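Leucine aminopeptidase (Fimbriiglobus ruber, PDB 7D1B) probably cyclises N-terminal glutamine of peptides as a zinc-dependent glutaminyl cyclase of the M28 peptidase family. Local coordinates at residues Q59-I64 / V75-V80; D132-A137 / H307-S312; G156-A161 / D233-D238; V283-I288 / D299-D304. One frame throughout, in Å; residues are numbered along the deposited sequence.

Contact 1. Residues Q59-I64 / V75-V80; sequences QQLCDI and VKQQEV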
loop_
_atom_site.group_PDB
_atom_site.type_symbol
_atom_site.label_atom_id
_atom_site.label_comp_id
_atom_site.label_asym_id
_atom_site.label_seq_id
_atom_site.Cartn_x
_atom_site.Cartn_y
_atom_site.Cartn_z
ATOM N N GLN A 59 -7.648 -5.102 -12.618
ATOM C CA GLN A 59 -8.950 -5.525 -13.124
ATOM C C GLN A 59 -9.417 -6.798 -12.429
ATOM O O GLN A 59 -10.599 -6.935 -12.100
ATOM C CB GLN A 59 -8.862 -5.744 -14.631
ATOM C CG GLN A 59 -10.208 -6.052 -15.270
ATOM C CD GLN A 59 -11.100 -4.829 -15.302
ATOM O OE1 GLN A 59 -10.728 -3.801 -15.874
ATOM N NE2 GLN A 59 -12.271 -4.923 -14.678
ATOM N N GLN A 60 -8.511 -7.748 -12.210
ATOM C CA GLN A 60 -8.891 -9.007 -11.577
ATOM C C GLN A 60 -9.418 -8.779 -10.166
ATOM O O GLN A 60 -10.462 -9.333 -9.761
ATOM C CB GLN A 60 -7.679 -9.937 -11.547
ATOM C CG GLN A 60 -7.957 -11.250 -10.855
ATOM C CD GLN A 60 -6.757 -12.180 -10.789
ATOM O OE1 GLN A 60 -5.671 -11.867 -11.296
ATOM N NE2 GLN A 60 -6.950 -13.338 -10.160
ATOM N N LEU A 61 -8.698 -7.954 -9.393
ATOM C CA LEU A 61 -9.140 -7.681 -8.029
ATOM C C LEU A 61 -10.465 -6.931 -8.031
ATOM O O LEU A 61 -11.372 -7.258 -7.256
ATOM C CB LEU A 61 -8.057 -6.928 -7.253
ATOM C CG LEU A 61 -6.764 -7.716 -7.011
ATOM C CD1 LEU A 61 -5.738 -6.838 -6.338
ATOM C CD2 LEU A 61 -7.019 -8.960 -6.167
ATOM N N CYS A 62 -10.621 -5.948 -8.918
ATOM C CA CYS A 62 -11.896 -5.242 -8.988
ATOM C C CYS A 62 -13.028 -6.152 -9.447
ATOM O O CYS A 62 -14.170 -5.961 -9.025
ATOM C CB CYS A 62 -11.795 -4.009 -9.884
ATOM S SG CYS A 62 -10.790 -2.683 -9.201
ATOM N N ASP A 63 -12.732 -7.150 -10.278
ATOM C CA ASP A 63 -13.748 -8.071 -10.767
ATOM C C ASP A 63 -14.264 -8.992 -9.675
ATOM O O ASP A 63 -15.299 -9.632 -9.873
ATOM C CB ASP A 63 -13.194 -8.896 -11.931
ATOM C CG ASP A 63 -13.143 -8.118 -13.235
ATOM O OD1 ASP A 63 -13.701 -7.008 -13.317
ATOM O OD2 ASP A 63 -12.533 -8.630 -14.189
ATOM N N ILE A 64 -13.567 -9.089 -8.538
ATOM C CA ILE A 64 -14.180 -9.747 -7.376
ATOM C C ILE A 64 -15.465 -9.053 -6.936
ATOM O O ILE A 64 -16.360 -9.689 -6.361
ATOM C CB ILE A 64 -13.156 -9.837 -6.233
ATOM C CG1 ILE A 64 -12.024 -10.750 -6.675
ATOM C CG2 ILE A 64 -13.793 -10.309 -4.906
ATOM C CD1 ILE A 64 -10.832 -10.720 -5.753
ATOM N N VAL A 75 -12.638 -12.267 1.597
ATOM C CA VAL A 75 -12.119 -13.629 1.709
ATOM C C VAL A 75 -11.579 -14.106 0.362
ATOM O O VAL A 75 -10.489 -14.692 0.279
ATOM C CB VAL A 75 -13.209 -14.575 2.259
ATOM C CG1 VAL A 75 -12.725 -16.014 2.182
ATOM C CG2 VAL A 75 -13.590 -14.179 3.696
ATOM N N LYS A 76 -12.331 -13.861 -0.714
ATOM C CA LYS A 76 -11.874 -14.267 -2.045
ATOM C C LYS A 76 -10.565 -13.583 -2.415
ATOM O O LYS A 76 -9.651 -14.222 -2.939
ATOM C CB LYS A 76 -12.950 -13.955 -3.083
ATOM C CG LYS A 76 -12.544 -14.277 -4.513
ATOM C CD LYS A 76 -12.303 -15.750 -4.734
ATOM C CE LYS A 76 -12.044 -16.023 -6.210
ATOM N NZ LYS A 76 -11.802 -17.462 -6.490
ATOM N N GLN A 77 -10.466 -12.280 -2.162
ATOM C CA GLN A 77 -9.218 -11.570 -2.434
ATOM C C GLN A 77 -8.051 -12.195 -1.679
ATOM O O GLN A 77 -6.940 -12.326 -2.224
ATOM C CB GLN A 77 -9.371 -10.097 -2.050
ATOM C CG GLN A 77 -8.079 -9.323 -2.062
ATOM C CD GLN A 77 -8.276 -7.851 -1.825
ATOM O OE1 GLN A 77 -7.720 -7.057 -2.558
ATOM N NE2 GLN A 77 -9.008 -7.470 -0.748
ATOM N N GLN A 78 -8.269 -12.537 -0.404
ATOM C CA GLN A 78 -7.198 -13.156 0.376
ATOM C C GLN A 78 -6.732 -14.463 -0.253
ATOM O O GLN A 78 -5.524 -14.741 -0.310
ATOM C CB GLN A 78 -7.659 -13.389 1.811
ATOM C CG GLN A 78 -7.827 -12.093 2.580
ATOM C CD GLN A 78 -8.691 -12.265 3.811
ATOM O OE1 GLN A 78 -9.166 -13.363 4.098
ATOM N NE2 GLN A 78 -8.893 -11.194 4.553
ATOM N N GLU A 79 -7.676 -15.263 -0.763
ATOM C CA GLU A 79 -7.305 -16.523 -1.408
ATOM C C GLU A 79 -6.502 -16.269 -2.680
ATOM O O GLU A 79 -5.470 -16.918 -2.923
ATOM C CB GLU A 79 -8.556 -17.333 -1.724
ATOM C CG GLU A 79 -9.295 -17.776 -0.463
ATOM C CD GLU A 79 -10.694 -18.344 -0.700
ATOM O OE1 GLU A 79 -11.236 -18.208 -1.820
ATOM O OE2 GLU A 79 -11.255 -18.921 0.257
ATOM N N VAL A 80 -6.976 -15.338 -3.514
ATOM C CA VAL A 80 -6.282 -15.012 -4.761
ATOM C C VAL A 80 -4.856 -14.566 -4.469
ATOM O O VAL A 80 -3.889 -15.036 -5.089
ATOM C CB VAL A 80 -7.068 -13.932 -5.528
ATOM C CG1 VAL A 80 -6.231 -13.366 -6.666
ATOM C CG2 VAL A 80 -8.400 -14.480 -6.038
#
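L61 and Q77 mark the closest backbone approach between segments 59-64 and 75-80, their CA atoms 6.8 Å apart. Segment 59-64 covers the last part of helix 51-63 and what follows, segment 75-80 is a run within helix 72-87, and the two come close enough for a side chain to reach the opposite backbone. I64 is the main apolar contributor from segment 59-64, met by V80 and Q77. Its CG1 stands anti to the carbonyl carbon (chi1 -65°), and the terminal CD1 lies against the neighbouring helix, 3.8 Å from Q77 CA and 4.0 Å from Q77 CB. CD1 also reaches V80 CG2, at a looser 4.5 Å; a further approach to the aliphatic part of K76 is less certain, because that residue is modelled in two conformers. Beside this apolar centre, the extended chain of Q60 crosses V80 and sets its amide NE2 3.6 Å from V80 CG1, a polar tip against a methyl group. On the more buried flank, L61 and Q77 cross at about a right angle, with L61 CD2 4.1 Å from Q77 OE1. The other end of that amide is engaged elsewhere: Q77 NE2 donates to the backbone O of Y131. Packing thus carries the contact, while the one side-chain hydrogen bond of the helix end, Q59 NE2 to D63 OD1 at 2.9 Å, stays within its own segment. Within the fold, I64 and the tip of Q60 meet helix 72-87, L61 packs on both that helix and helix 153-167, and C62 turns to helix 153-167.

Contact 2. Residues D132-A137 / H307-S312; sequences DTRPAA and HWHLLS. With ZN (zinc ion), chain B.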
loop_
_atom_site.group_PDB
_atom_site.type_symbol
_atom_site.label_atom_id
_atom_site.label_comp_id
_atom_site.label_asym_id
_atom_site.label_seq_id
_atom_site.Cartn_x
_atom_site.Cartn_y
_atom_site.Cartn_z
ATOM N N ASP A 132 -8.636 -3.541 2.036
ATOM C CA ASP A 132 -10.082 -3.419 2.160
ATOM C C ASP A 132 -10.563 -2.297 1.251
ATOM O O ASP A 132 -9.819 -1.375 0.930
ATOM C CB ASP A 132 -10.481 -3.149 3.612
ATOM C CG ASP A 132 -9.994 -1.795 4.110
ATOM O OD1 ASP A 132 -8.779 -1.482 3.972
ATOM O OD2 ASP A 132 -10.821 -1.044 4.677
ATOM N N THR A 133 -11.814 -2.368 0.823
ATOM C CA THR A 133 -12.387 -1.280 0.043
ATOM C C THR A 133 -13.437 -0.560 0.872
ATOM O O THR A 133 -14.181 -1.179 1.647
ATOM C CB THR A 133 -12.935 -1.734 -1.316
ATOM O OG1 THR A 133 -13.986 -2.701 -1.147
ATOM C CG2 THR A 133 -11.821 -2.332 -2.179
ATOM N N ARG A 134 -13.499 0.750 0.707
ATOM C CA ARG A 134 -14.432 1.559 1.471
ATOM C C ARG A 134 -15.865 1.137 1.146
ATOM O O ARG A 134 -16.179 0.851 -0.013
ATOM C CB ARG A 134 -14.243 3.018 1.082
ATOM C CG ARG A 134 -14.829 4.001 2.064
ATOM C CD ARG A 134 -14.561 5.432 1.597
ATOM N NE ARG A 134 -15.163 6.397 2.498
ATOM C CZ ARG A 134 -14.546 7.029 3.491
ATOM N NH1 ARG A 134 -15.248 7.855 4.267
ATOM N NH2 ARG A 134 -13.257 6.824 3.739
ATOM N N PRO A 135 -16.765 1.100 2.132
ATOM C CA PRO A 135 -18.119 0.601 1.842
ATOM C C PRO A 135 -18.873 1.426 0.821
ATOM O O PRO A 135 -19.732 0.874 0.124
ATOM C CB PRO A 135 -18.800 0.592 3.219
ATOM C CG PRO A 135 -17.640 0.345 4.174
ATOM C CD PRO A 135 -16.511 1.179 3.583
ATOM N N ALA A 136 -18.588 2.720 0.710
ATOM C CA ALA A 136 -19.315 3.575 -0.213
ATOM C C ALA A 136 -18.374 4.628 -0.769
ATOM O O ALA A 136 -17.388 5.007 -0.124
ATOM C CB ALA A 136 -20.505 4.273 0.467
ATOM N N ALA A 137 -18.715 5.113 -1.965
ATOM C CA ALA A 137 -17.986 6.202 -2.619
ATOM C C ALA A 137 -18.489 7.514 -2.014
ATOM O O ALA A 137 -19.313 8.231 -2.585
ATOM C CB ALA A 137 -18.212 6.151 -4.123
ATOM N N HIS A 307 -10.491 10.983 -8.899
ATOM C CA HIS A 307 -11.588 10.042 -8.715
ATOM C C HIS A 307 -11.659 9.488 -7.301
ATOM O O HIS A 307 -12.334 8.477 -7.061
ATOM C CB HIS A 307 -11.546 8.954 -9.784
ATOM C CG HIS A 307 -11.597 9.524 -11.151
ATOM N ND1 HIS A 307 -12.769 9.988 -11.710
ATOM C CD2 HIS A 307 -10.608 9.817 -12.029
ATOM C CE1 HIS A 307 -12.503 10.491 -12.901
ATOM N NE2 HIS A 307 -11.203 10.400 -13.115
ATOM N N TRP A 308 -10.977 10.140 -6.362
ATOM C CA TRP A 308 -10.936 9.692 -4.974
ATOM C C TRP A 308 -12.338 9.560 -4.388
ATOM O O TRP A 308 -13.107 10.530 -4.356
ATOM C CB TRP A 308 -10.144 10.722 -4.191
ATOM C CG TRP A 308 -9.996 10.412 -2.731
ATOM C CD1 TRP A 308 -9.390 9.324 -2.168
ATOM C CD2 TRP A 308 -10.442 11.234 -1.645
ATOM N NE1 TRP A 308 -9.429 9.428 -0.797
ATOM C CE2 TRP A 308 -10.061 10.592 -0.450
ATOM C CE3 TRP A 308 -11.117 12.460 -1.570
ATOM C CZ2 TRP A 308 -10.352 11.125 0.814
ATOM C CZ3 TRP A 308 -11.408 12.985 -0.319
ATOM C CH2 TRP A 308 -11.016 12.322 0.851
ATOM N N HIS A 309 -12.662 8.349 -3.937
ATOM C CA HIS A 309 -13.948 8.055 -3.304
ATOM C C HIS A 309 -15.137 8.402 -4.201
ATOM O O HIS A 309 -16.225 8.733 -3.707
ATOM C CB HIS A 309 -14.029 8.676 -1.906
ATOM C CG HIS A 309 -13.023 8.081 -0.970
ATOM N ND1 HIS A 309 -12.793 8.553 0.305
ATOM C CD2 HIS A 309 -12.188 7.021 -1.136
ATOM C CE1 HIS A 309 -11.828 7.830 0.862
ATOM N NE2 HIS A 309 -11.467 6.876 0.023
ATOM N N LEU A 310 -14.946 8.283 -5.519
ATOM C CA LEU A 310 -16.014 8.369 -6.508
ATOM C C LEU A 310 -16.187 7.021 -7.186
ATOM O O LEU A 310 -15.244 6.226 -7.281
ATOM C CB LEU A 310 -15.731 9.436 -7.580
ATOM C CG LEU A 310 -15.605 10.860 -7.047
ATOM C CD1 LEU A 310 -15.260 11.831 -8.184
ATOM C CD2 LEU A 310 -16.893 11.308 -6.356
ATOM N N LEU A 311 -17.399 6.784 -7.704
ATOM C CA LEU A 311 -17.659 5.535 -8.414
ATOM C C LEU A 311 -16.794 5.385 -9.653
ATOM O O LEU A 311 -16.625 4.260 -10.147
ATOM C CB LEU A 311 -19.134 5.434 -8.795
ATOM C CG LEU A 311 -20.062 5.309 -7.588
ATOM C CD1 LEU A 311 -21.508 5.481 -8.015
ATOM C CD2 LEU A 311 -19.863 3.963 -6.898
ATOM N N SER A 312 -16.242 6.486 -10.161
ATOM C CA SER A 312 -15.347 6.470 -11.306
ATOM C C SER A 312 -13.915 6.044 -10.960
ATOM O O SER A 312 -13.060 6.063 -11.848
ATOM C CB SER A 312 -15.377 7.847 -11.977
ATOM O OG SER A 312 -15.153 8.864 -11.007
HETATM ZN ZN ZN B . -9.904 5.589 0.195
HETATM O O HOH W 1 -8.324 6.926 0.591
#
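R134 and H309 meet at the zinc site of this M28-family enzyme, where two loops that follow strands 123-130 and 297-300 converge. H309 is the third residue of a type II turn from H307 to L310, closed by L310 N to H307 O at 3.0 Å, and it takes the positive phi (57°) of that position. Packing is dense around this residue. A137 CB comes within 3.3 Å of H309 O, and R134 CD lies over the centre of the imidazole, 3.7 Å from the centroid and 8° off the normal, while W308 NE1 lies over the centre of the opposite face. The R134 chain runs extended from CG to NE, crossing the histidine at about a right angle, and the guanidinium plane is tilted 32° from the ring. R134 NH2 approaches H309 CE1 to 3.4 Å, but its strongest partner is E188, whose OE1 it salt-bridges while OE2 binds zinc; the arginine is therefore a second-shell residue touching two metal ligands. The contact is looser at L311, a partly exposed residue whose CD2 is 3.9 Å from A137 CB; L311 N is hydrogen-bonded to E140 OE2. At the metal, H309 NE2 binds zinc at 2.0 Å beside D155, E188 and a water. That water, 2.1 Å from zinc, accepts a hydrogen bond from W308 NE1 at 3.1 Å, in the plane of the indole and at its edge.

Contact 3. Residues G156-A161 / D233-D238; sequences GTAGAA and DLFAHD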
loop_
_atom_site.group_PDB
_atom_site.type_symbol
_atom_site.label_atom_id
_atom_site.label_comp_id
_atom_site.label_asym_id
_atom_site.label_seq_id
_atom_site.Cartn_x
_atom_site.Cartn_y
_atom_site.Cartn_z
ATOM N N GLY A 156 -5.894 1.328 -2.494
ATOM C CA GLY A 156 -5.612 -0.010 -1.995
ATOM C C GLY A 156 -5.409 -1.017 -3.107
ATOM O O GLY A 156 -4.357 -1.656 -3.189
ATOM N N THR A 157 -6.395 -1.133 -4.002
ATOM C CA THR A 157 -6.379 -2.189 -5.008
ATOM C C THR A 157 -5.103 -2.116 -5.829
ATOM O O THR A 157 -4.452 -3.137 -6.074
ATOM C CB THR A 157 -7.601 -2.067 -5.919
ATOM O OG1 THR A 157 -8.773 -1.886 -5.118
ATOM C CG2 THR A 157 -7.749 -3.321 -6.746
ATOM N N ALA A 158 -4.744 -0.916 -6.298
ATOM C CA ALA A 158 -3.580 -0.808 -7.173
ATOM C C ALA A 158 -2.292 -1.178 -6.454
ATOM O O ALA A 158 -1.368 -1.691 -7.094
ATOM C CB ALA A 158 -3.481 0.592 -7.771
ATOM N N GLY A 159 -2.199 -0.927 -5.144
ATOM C CA GLY A 159 -1.027 -1.358 -4.403
ATOM C C GLY A 159 -0.937 -2.870 -4.336
ATOM O O GLY A 159 0.134 -3.451 -4.533
ATOM N N ALA A 160 -2.065 -3.532 -4.029
ATOM C CA ALA A 160 -2.080 -4.988 -4.054
ATOM C C ALA A 160 -1.691 -5.518 -5.429
ATOM O O ALA A 160 -0.928 -6.488 -5.544
ATOM C CB ALA A 160 -3.452 -5.506 -3.627
ATOM N N ALA A 161 -2.221 -4.895 -6.487
ATOM C CA ALA A 161 -1.911 -5.323 -7.846
ATOM C C ALA A 161 -0.441 -5.115 -8.185
ATOM O O ALA A 161 0.173 -5.960 -8.849
ATOM C CB ALA A 161 -2.808 -4.596 -8.835
ATOM N N ASP A 233 -0.434 4.429 -1.948
ATOM C CA ASP A 233 -1.848 4.796 -1.863
ATOM C C ASP A 233 -2.149 5.875 -2.906
ATOM O O ASP A 233 -1.439 6.883 -2.952
ATOM C CB ASP A 233 -2.127 5.365 -0.464
ATOM C CG ASP A 233 -3.611 5.334 -0.092
ATOM O OD1 ASP A 233 -4.449 4.822 -0.884
ATOM O OD2 ASP A 233 -3.980 5.821 1.018
ATOM N N LEU A 234 -3.173 5.692 -3.736
ATOM C CA LEU A 234 -3.575 6.714 -4.704
ATOM C C LEU A 234 -2.390 7.149 -5.566
ATOM O O LEU A 234 -2.098 8.343 -5.701
ATOM C CB LEU A 234 -4.238 7.923 -4.041
ATOM C CG LEU A 234 -5.304 7.660 -2.996
ATOM C CD1 LEU A 234 -5.757 8.988 -2.410
ATOM C CD2 LEU A 234 -6.473 6.921 -3.565
ATOM N N PHE A 235 -1.721 6.166 -6.183
ATOM C CA PHE A 235 -0.419 6.403 -6.793
ATOM C C PHE A 235 -0.341 5.992 -8.248
ATOM O O PHE A 235 0.693 6.242 -8.867
ATOM C CB PHE A 235 0.678 5.619 -6.038
ATOM C CG PHE A 235 0.595 4.144 -6.259
ATOM C CD1 PHE A 235 -0.227 3.356 -5.475
ATOM C CD2 PHE A 235 1.318 3.531 -7.279
ATOM C CE1 PHE A 235 -0.373 1.997 -5.723
ATOM C CE2 PHE A 235 1.186 2.169 -7.529
ATOM C CZ PHE A 235 0.347 1.401 -6.737
ATOM N N ALA A 236 -1.364 5.333 -8.799
ATOM C CA ALA A 236 -1.208 4.588 -10.036
ATOM C C ALA A 236 -1.901 5.229 -11.224
ATOM O O ALA A 236 -1.893 4.645 -12.313
ATOM C CB ALA A 236 -1.695 3.150 -9.846
ATOM N N HIS A 237 -2.498 6.402 -11.043
ATOM C CA HIS A 237 -3.198 7.074 -12.131
ATOM C C HIS A 237 -2.224 7.749 -13.096
ATOM O O HIS A 237 -1.064 8.049 -12.775
ATOM C CB HIS A 237 -4.207 8.082 -11.573
ATOM C CG HIS A 237 -3.648 8.989 -10.532
ATOM N ND1 HIS A 237 -3.287 8.542 -9.276
ATOM C CD2 HIS A 237 -3.417 10.325 -10.544
ATOM C CE1 HIS A 237 -2.863 9.570 -8.560
ATOM N NE2 HIS A 237 -2.931 10.662 -9.305
ATOM N N ASP A 238 -2.729 8.004 -14.298
ATOM C CA ASP A 238 -1.951 8.617 -15.369
ATOM C C ASP A 238 -1.563 10.040 -14.981
ATOM O O ASP A 238 -2.427 10.862 -14.682
ATOM C CB ASP A 238 -2.848 8.628 -16.610
ATOM C CG ASP A 238 -2.131 9.058 -17.864
ATOM O OD1 ASP A 238 -0.888 9.016 -17.923
ATOM O OD2 ASP A 238 -2.844 9.409 -18.830
#
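A158 and G159, near the start of helix 153-167, receive F235 and A236 in a buried, mainly apolar helix-to-loop contact; the loop is the one that leaves strand 225-232. The nearest CA pairs are G156 with D233 at 6.1 Å and A158 with A236 at 6.6 Å, and the helix residues that touch the loop are all glycine or alanine. Two methyl groups meet where A158 CB and A236 CB are 3.7 Å apart; the F235 ring packs alongside, its CE1 4.0 Å from A158 CB. F235 CG sits between the backbone N and the carbonyl carbon (chi1 71°), and the ring presents its edge, not a face, to the helix backbone. G159 N lies near the ring plane, 3.5 Å from F235 CE1, and A158 O is likewise at the edge, 3.6 Å from F235 CZ. CE1 of F235 is also 3.7 Å from G159 CA. A236 CB lies over one face of the same ring, displaced toward the rim, so the two loop residues pack on each other as well as on A158. Just outside the segment, the side chain of N154 accepts from A236 N through OD1. F235 also packs on V326 of helix 320-336 and on L162. D155, the residue immediately before G156, binds zinc, while D233 lies beside it, its side chain about 6 Å from the metal, without being one of the ligands. Loops that gather at the C-terminal ends of parallel strands around a metal centre are characteristic of the zinc-exopeptidase alpha/beta fold.

Contact 4. Residues V283-I288 / D299-D304; sequences VLDDHI and DVIDFD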
loop_
_atom_site.group_PDB
_atom_site.type_symbol
_atom_site.label_atom_id
_atom_site.label_comp_id
_atom_site.label_asym_id
_atom_site.label_seq_id
_atom_site.Cartn_x
_atom_site.Cartn_y
_atom_site.Cartn_z
ATOM N N VAL A 283 -1.209 14.075 5.428
ATOM C CA VAL A 283 -2.205 13.060 5.102
ATOM C C VAL A 283 -2.112 11.953 6.139
ATOM O O VAL A 283 -1.090 11.268 6.226
ATOM C CB VAL A 283 -1.999 12.497 3.684
ATOM C CG1 VAL A 283 -3.122 11.506 3.352
ATOM C CG2 VAL A 283 -1.940 13.618 2.639
ATOM N N LEU A 284 -3.170 11.771 6.921
ATOM C CA LEU A 284 -3.252 10.597 7.781
ATOM C C LEU A 284 -3.444 9.363 6.908
ATOM O O LEU A 284 -4.286 9.355 6.002
ATOM C CB LEU A 284 -4.427 10.740 8.745
ATOM C CG LEU A 284 -4.292 11.886 9.751
ATOM C CD1 LEU A 284 -5.586 12.028 10.522
ATOM C CD2 LEU A 284 -3.105 11.634 10.680
ATOM N N ASP A 285 -2.679 8.313 7.182
ATOM C CA ASP A 285 -2.758 7.118 6.358
ATOM C C ASP A 285 -2.150 5.965 7.158
ATOM O O ASP A 285 -1.793 6.109 8.337
ATOM C CB ASP A 285 -2.067 7.369 5.013
ATOM C CG ASP A 285 -2.665 6.590 3.876
ATOM O OD1 ASP A 285 -3.389 5.603 4.107
ATOM O OD2 ASP A 285 -2.386 6.956 2.698
ATOM N N ASP A 286 -2.033 4.803 6.515
ATOM C CA ASP A 286 -1.519 3.618 7.187
ATOM C C ASP A 286 -0.068 3.751 7.632
ATOM O O ASP A 286 0.383 2.922 8.429
ATOM C CB ASP A 286 -1.686 2.393 6.281
ATOM C CG ASP A 286 -3.096 1.820 6.295
ATOM O OD1 ASP A 286 -3.694 1.681 7.393
ATOM O OD2 ASP A 286 -3.578 1.443 5.208
ATOM N N HIS A 287 0.681 4.746 7.133
ATOM C CA HIS A 287 2.074 4.902 7.541
ATOM C C HIS A 287 2.219 5.562 8.908
ATOM O O HIS A 287 3.301 5.508 9.495
ATOM C CB HIS A 287 2.859 5.684 6.495
ATOM C CG HIS A 287 2.397 7.093 6.327
ATOM N ND1 HIS A 287 1.061 7.448 6.252
ATOM C CD2 HIS A 287 3.111 8.238 6.215
ATOM C CE1 HIS A 287 0.983 8.761 6.095
ATOM N NE2 HIS A 287 2.212 9.261 6.055
ATOM N N ILE A 288 1.154 6.171 9.437
ATOM C CA ILE A 288 1.251 6.837 10.737
ATOM C C ILE A 288 1.580 5.830 11.831
ATOM O O ILE A 288 2.485 6.040 12.637
ATOM C CB ILE A 288 -0.055 7.584 11.052
ATOM C CG1 ILE A 288 -0.355 8.635 9.976
ATOM C CG2 ILE A 288 -0.021 8.175 12.470
ATOM C CD1 ILE A 288 0.625 9.765 9.939
ATOM N N ASP A 299 4.549 7.693 2.733
ATOM C CA ASP A 299 3.347 7.505 1.925
ATOM C C ASP A 299 3.630 8.002 0.514
ATOM O O ASP A 299 3.914 9.189 0.314
ATOM C CB ASP A 299 2.189 8.277 2.560
ATOM C CG ASP A 299 0.827 7.831 2.075
ATOM O OD1 ASP A 299 0.715 6.948 1.195
ATOM O OD2 ASP A 299 -0.160 8.391 2.638
ATOM N N VAL A 300 3.593 7.090 -0.445
ATOM C CA VAL A 300 3.747 7.391 -1.862
ATOM C C VAL A 300 2.320 7.538 -2.383
ATOM O O VAL A 300 1.597 6.546 -2.553
ATOM C CB VAL A 300 4.547 6.290 -2.568
ATOM C CG1 VAL A 300 4.494 6.484 -4.084
ATOM C CG2 VAL A 300 5.982 6.330 -2.071
ATOM N N ILE A 301 1.910 8.797 -2.596
ATOM C CA ILE A 301 0.505 9.155 -2.742
ATOM C C ILE A 301 0.403 10.418 -3.581
ATOM O O ILE A 301 1.240 11.319 -3.481
ATOM C CB ILE A 301 -0.140 9.357 -1.343
ATOM C CG1 ILE A 301 -1.630 9.729 -1.434
ATOM C CG2 ILE A 301 0.633 10.392 -0.502
ATOM C CD1 ILE A 301 -2.368 9.608 -0.105
ATOM N N ASP A 302 -0.670 10.510 -4.372
ATOM C CA ASP A 302 -1.115 11.782 -4.932
ATOM C C ASP A 302 -2.520 12.008 -4.384
ATOM O O ASP A 302 -3.502 11.474 -4.913
ATOM C CB ASP A 302 -1.115 11.769 -6.455
ATOM C CG ASP A 302 -1.660 13.045 -7.055
ATOM O OD1 ASP A 302 -2.015 13.986 -6.293
ATOM O OD2 ASP A 302 -1.709 13.096 -8.316
ATOM N N PHE A 303 -2.615 12.818 -3.324
ATOM C CA PHE A 303 -3.898 12.962 -2.662
ATOM C C PHE A 303 -4.861 13.818 -3.466
ATOM O O PHE A 303 -6.020 13.939 -3.069
ATOM C CB PHE A 303 -3.668 13.514 -1.244
ATOM C CG PHE A 303 -4.832 13.318 -0.281
ATOM C CD1 PHE A 303 -5.698 12.220 -0.348
ATOM C CD2 PHE A 303 -5.050 14.263 0.708
ATOM C CE1 PHE A 303 -6.745 12.075 0.568
ATOM C CE2 PHE A 303 -6.098 14.118 1.618
ATOM C CZ PHE A 303 -6.936 13.025 1.547
ATOM N N ASP A 304 -4.420 14.398 -4.584
ATOM C CA ASP A 304 -5.319 15.112 -5.479
ATOM C C ASP A 304 -5.932 14.225 -6.557
ATOM O O ASP A 304 -6.615 14.737 -7.451
ATOM C CB ASP A 304 -4.613 16.326 -6.085
ATOM C CG ASP A 304 -4.261 17.362 -5.046
ATOM O OD1 ASP A 304 -5.077 17.583 -4.120
ATOM O OD2 ASP A 304 -3.159 17.942 -5.142
#
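D285 OD2 is approached by two other carboxylates: D299 OD2 lies 2.6 Å away, and D233 OD2, from the loop after strand 225-232, is equally close. The D285 and D299 side chains cross at about a right angle, with their carboxylate planes 66° apart. The other oxygen, D285 OD1, accepts from D286 N at 2.9 Å on the anti side, 33° out of the carboxylate plane, which helps fix the rotation of the group. D299 also serves as a packing surface: its CB sits over the centre of the H287 ring, 3.6 Å from the centroid and 9° off the normal, while I288 CD1 is above the opposite face near the rim. H287 NE2 is bonded to E245 OE1, and since E245 OE2 accepts from V283 N, one glutamate ties the histidine to the start of this segment. An apolar patch borders the acids. V283 CG1 meets I301 CD1 at 4.0 Å and stands over the face of F303, whereas V283 CG2 approaches F303 CD2 to 3.7 Å. Farther along, D302 OD1 takes D304 N in an Asx turn. A buried cluster in which D285, D299 and D233 meet beside strand 297-300, close to the zinc site, is consistent with the carboxylic-acid hydrogen-bond network linked to glutaminyl cyclase activity in M28 enzymes.

Contact 2 holds the zinc ligand H309, and contacts 3 and 4 lie beside that site: the side chain of D233 is about 6 Å from the metal and that of F303 about 7 Å. W308 joins all three, with CD1 3.7 Å from L234 CD1 of contact 3 and CZ2 3.7 Å from F303 CE1 of contact 4, where the rings meet edge-to-face. Besides the paired carboxylates, contacts 3 and 4 share a probable hydrogen bond from H237 NE2 to D302 OD2 at 2.9 Å. Contact 1 is more remote; its Q77 side chain is about 13 Å from zinc. It still reaches contact 3, because L61 CB packs 3.7 Å from T157 CG2, two residues beyond the ligand D155.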